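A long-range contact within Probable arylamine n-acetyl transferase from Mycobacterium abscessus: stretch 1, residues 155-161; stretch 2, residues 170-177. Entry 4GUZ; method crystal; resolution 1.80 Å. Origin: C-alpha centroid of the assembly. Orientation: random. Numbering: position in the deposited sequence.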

# COMPACT_ATOMS: atom_id res chain seq x y z
N TRP A 155 15.28 6.37 -2.05
CA TRP A 155 14.10 7.10 -2.47
C TRP A 155 14.07 8.42 -1.76
O TRP A 155 14.65 8.56 -0.68
CB TRP A 155 12.82 6.30 -2.16
CG TRP A 155 12.88 4.90 -2.70
CD1 TRP A 155 13.27 3.78 -2.03
CD2 TRP A 155 12.69 4.51 -4.07
NE1 TRP A 155 13.32 2.71 -2.89
CE2 TRP A 155 12.94 3.13 -4.15
CE3 TRP A 155 12.23 5.19 -5.22
CZ2 TRP A 155 12.77 2.40 -5.33
CZ3 TRP A 155 12.09 4.47 -6.41
CH2 TRP A 155 12.36 3.10 -6.46
N THR A 156 13.39 9.41 -2.37
CA THR A 156 13.25 10.74 -1.79
C THR A 156 11.81 11.18 -1.94
O THR A 156 11.22 11.03 -3.02
CB THR A 156 14.23 11.75 -2.41
OG1 THR A 156 15.51 11.14 -2.55
CG2 THR A 156 14.39 13.02 -1.56
N TYR A 157 11.25 11.73 -0.86
CA TYR A 157 9.87 12.22 -0.84
C TYR A 157 9.82 13.67 -0.42
O TYR A 157 10.73 14.18 0.25
CB TYR A 157 9.02 11.36 0.14
CG TYR A 157 8.96 9.91 -0.28
CD1 TYR A 157 8.22 9.51 -1.39
CD2 TYR A 157 9.65 8.93 0.43
CE1 TYR A 157 8.22 8.19 -1.82
CE2 TYR A 157 9.66 7.60 0.00
CZ TYR A 157 8.95 7.24 -1.13
OH TYR A 157 8.94 5.93 -1.56
N ARG A 158 8.74 14.34 -0.82
CA ARG A 158 8.48 15.71 -0.40
C ARG A 158 7.08 15.75 0.17
O ARG A 158 6.15 15.24 -0.44
CB ARG A 158 8.63 16.72 -1.52
CG ARG A 158 8.60 18.16 -0.96
CD ARG A 158 8.11 19.17 -1.96
NE ARG A 158 8.30 20.53 -1.45
CZ ARG A 158 8.12 21.62 -2.18
NH1 ARG A 158 7.75 21.52 -3.46
NH2 ARG A 158 8.32 22.82 -1.65
N LEU A 159 6.94 16.33 1.35
CA LEU A 159 5.66 16.49 2.01
C LEU A 159 5.37 17.98 2.06
O LEU A 159 6.25 18.74 2.42
CB LEU A 159 5.75 15.88 3.42
CG LEU A 159 4.47 15.79 4.26
CD1 LEU A 159 3.46 14.84 3.65
CD2 LEU A 159 4.80 15.34 5.67
N ARG A 160 4.18 18.40 1.64
CA ARG A 160 3.83 19.82 1.64
C ARG A 160 2.35 20.02 1.88
O ARG A 160 1.52 19.54 1.10
CB ARG A 160 4.23 20.49 0.32
CG ARG A 160 4.17 21.99 0.40
CD ARG A 160 4.80 22.63 -0.81
NE ARG A 160 4.76 24.09 -0.69
CZ ARG A 160 4.73 24.93 -1.72
NH1 ARG A 160 4.72 24.46 -2.96
NH2 ARG A 160 4.68 26.24 -1.51
N ARG A 161 2.04 20.80 2.92
CA ARG A 161 0.71 21.21 3.35
C ARG A 161 0.24 22.38 2.50
O ARG A 161 1.03 23.26 2.17
CB ARG A 161 0.72 21.62 4.85
CG ARG A 161 -0.67 21.82 5.46
CD ARG A 161 -0.57 22.22 6.92
NE ARG A 161 -1.88 22.23 7.58
CZ ARG A 161 -2.03 22.25 8.90
NH1 ARG A 161 -0.97 22.21 9.69
NH2 ARG A 161 -3.24 22.26 9.43
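Stretch 2 170-177: GWTLSEAA

The apolar centre of the contact lies on the sheet face that carries Tyr157, Leu159 and Arg161 from stretch 1 and Trp171, Leu173 and Glu175 from stretch 2. Leu159 is its pivot. Its CD1 lies 4.2 Å from CD1 of Leu173, its non-hydrogen-bonded partner (CA to CA 4.8 Å), and its CG lies 3.8 Å from CD1 of Trp171. Both leucines adopt chi1 t and chi2 p, a shared conformation in which the end of each side chain comes nearer the opposing strand. Leu173 also reaches diagonally to Tyr157, CD1 to CB at 4.1 Å, so the apolar contacts run without a break from Tyr157 to Trp171.

Trp171, chi1 m, has the largest area covered across the contact, 99 Å² of a summed 652 Å². Arg161 lies over one face of its indole: Arg161 CB is 3.9 Å from the centroid of the five-membered ring and 21° off the ring normal, which identifies a CH-pi contact. The Arg161 side chain continues extended, all t through chi3, and Trp171 CZ2 lies over one face of its guanidinium. This pair also has the closest CA atoms in the register, at 4.1 Å.

Beneath these side chains the backbones form an antiparallel ladder. Phi and psi are extended throughout residues 155-161 and 170-176; the strand axes approach to 4.5 Å, with 163° between their N-to-C directions. Stretch 2 therefore runs back along stretch 1, pairing Tyr157 with Glu175 and Arg161 with Trp171 in steps of one residue. Two hydrogen-bonded pairs alternate with the non-hydrogen-bonded ones. Arg158 N donates to Ser174 O at 3.0 Å, and Ser174 N returns the bond to Arg158 O at 2.8 Å. Arg160 N and Thr172 O repeat the pattern at 3.0 Å, Thr172 N and Arg160 O at 2.8 Å. Between these rungs, CA-H...O contacts bring carbonyls close to the facing strand, as where Leu159 CA meets Thr172 O at 3.5 Å and Leu173 CA meets Arg158 O at 3.4 Å.

Toward the end of stretch 2, Ala176 N donates to Thr156 O at 3.0 Å, and Thr156 CB lies 4.0 Å from Ala176 CB.

The face bearing Arg158, Arg160, Thr172 and Ser174 is more polar. CB of Arg158 packs 4.3 Å from CB of Ser174, but the ends of both arginines lead away from stretch 2. At this edge a water donates to Arg160 O at 2.7 Å and hydrogen-bonds Thr172 OG1 at 2.8 Å, joining backbone to side chain across the strands.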

# COMPACT_ATOMS: atom_id res chain seq x y z
N GLY A 170 -4.83 20.25 3.51
CA GLY A 170 -4.28 18.91 3.42
C GLY A 170 -2.81 18.91 3.06
O GLY A 170 -2.17 19.96 3.05
N TRP A 171 -2.29 17.71 2.74
CA TRP A 171 -0.89 17.54 2.36
C TRP A 171 -0.76 16.85 1.02
O TRP A 171 -1.56 15.97 0.71
CB TRP A 171 -0.14 16.66 3.40
CG TRP A 171 0.15 17.32 4.71
CD1 TRP A 171 1.36 17.79 5.14
CD2 TRP A 171 -0.79 17.61 5.76
NE1 TRP A 171 1.22 18.38 6.38
CE2 TRP A 171 -0.09 18.29 6.78
CE3 TRP A 171 -2.16 17.35 5.93
CZ2 TRP A 171 -0.71 18.73 7.95
CZ3 TRP A 171 -2.80 17.84 7.06
CH2 TRP A 171 -2.07 18.49 8.07
N THR A 172 0.34 17.14 0.31
CA THR A 172 0.70 16.42 -0.89
C THR A 172 1.95 15.65 -0.57
O THR A 172 2.92 16.26 -0.12
CB THR A 172 0.89 17.34 -2.13
OG1 THR A 172 -0.27 18.12 -2.35
CG2 THR A 172 1.28 16.56 -3.42
N LEU A 173 1.94 14.34 -0.84
CA LEU A 173 3.16 13.55 -0.76
C LEU A 173 3.65 13.39 -2.18
O LEU A 173 2.87 12.92 -3.02
CB LEU A 173 2.97 12.20 -0.07
CG LEU A 173 4.25 11.37 0.06
CD1 LEU A 173 5.11 11.88 1.23
CD2 LEU A 173 3.93 9.89 0.25
N SER A 174 4.89 13.81 -2.47
CA SER A 174 5.47 13.72 -3.83
C SER A 174 6.68 12.80 -3.84
O SER A 174 7.35 12.64 -2.81
CB SER A 174 5.89 15.09 -4.36
OG SER A 174 4.81 16.02 -4.42
N GLU A 175 7.00 12.24 -5.01
CA GLU A 175 8.21 11.41 -5.12
C GLU A 175 9.17 12.17 -5.98
O GLU A 175 8.74 12.96 -6.83
CB GLU A 175 7.91 10.00 -5.68
CG GLU A 175 7.26 9.99 -7.06
CD GLU A 175 6.98 8.63 -7.66
OE1 GLU A 175 6.17 7.87 -7.07
OE2 GLU A 175 7.52 8.33 -8.75
N ALA A 176 10.49 11.99 -5.76
CA ALA A 176 11.48 12.66 -6.59
C ALA A 176 11.27 12.27 -8.07
O ALA A 176 11.00 11.11 -8.38
CB ALA A 176 12.88 12.33 -6.13
N ALA A 177 11.28 13.28 -8.94
CA ALA A 177 11.05 13.17 -10.39
C ALA A 177 12.04 12.20 -11.05
O ALA A 177 13.20 12.13 -10.63
CB ALA A 177 11.17 14.54 -11.04
O HOH W 1 0.33 20.56 -1.14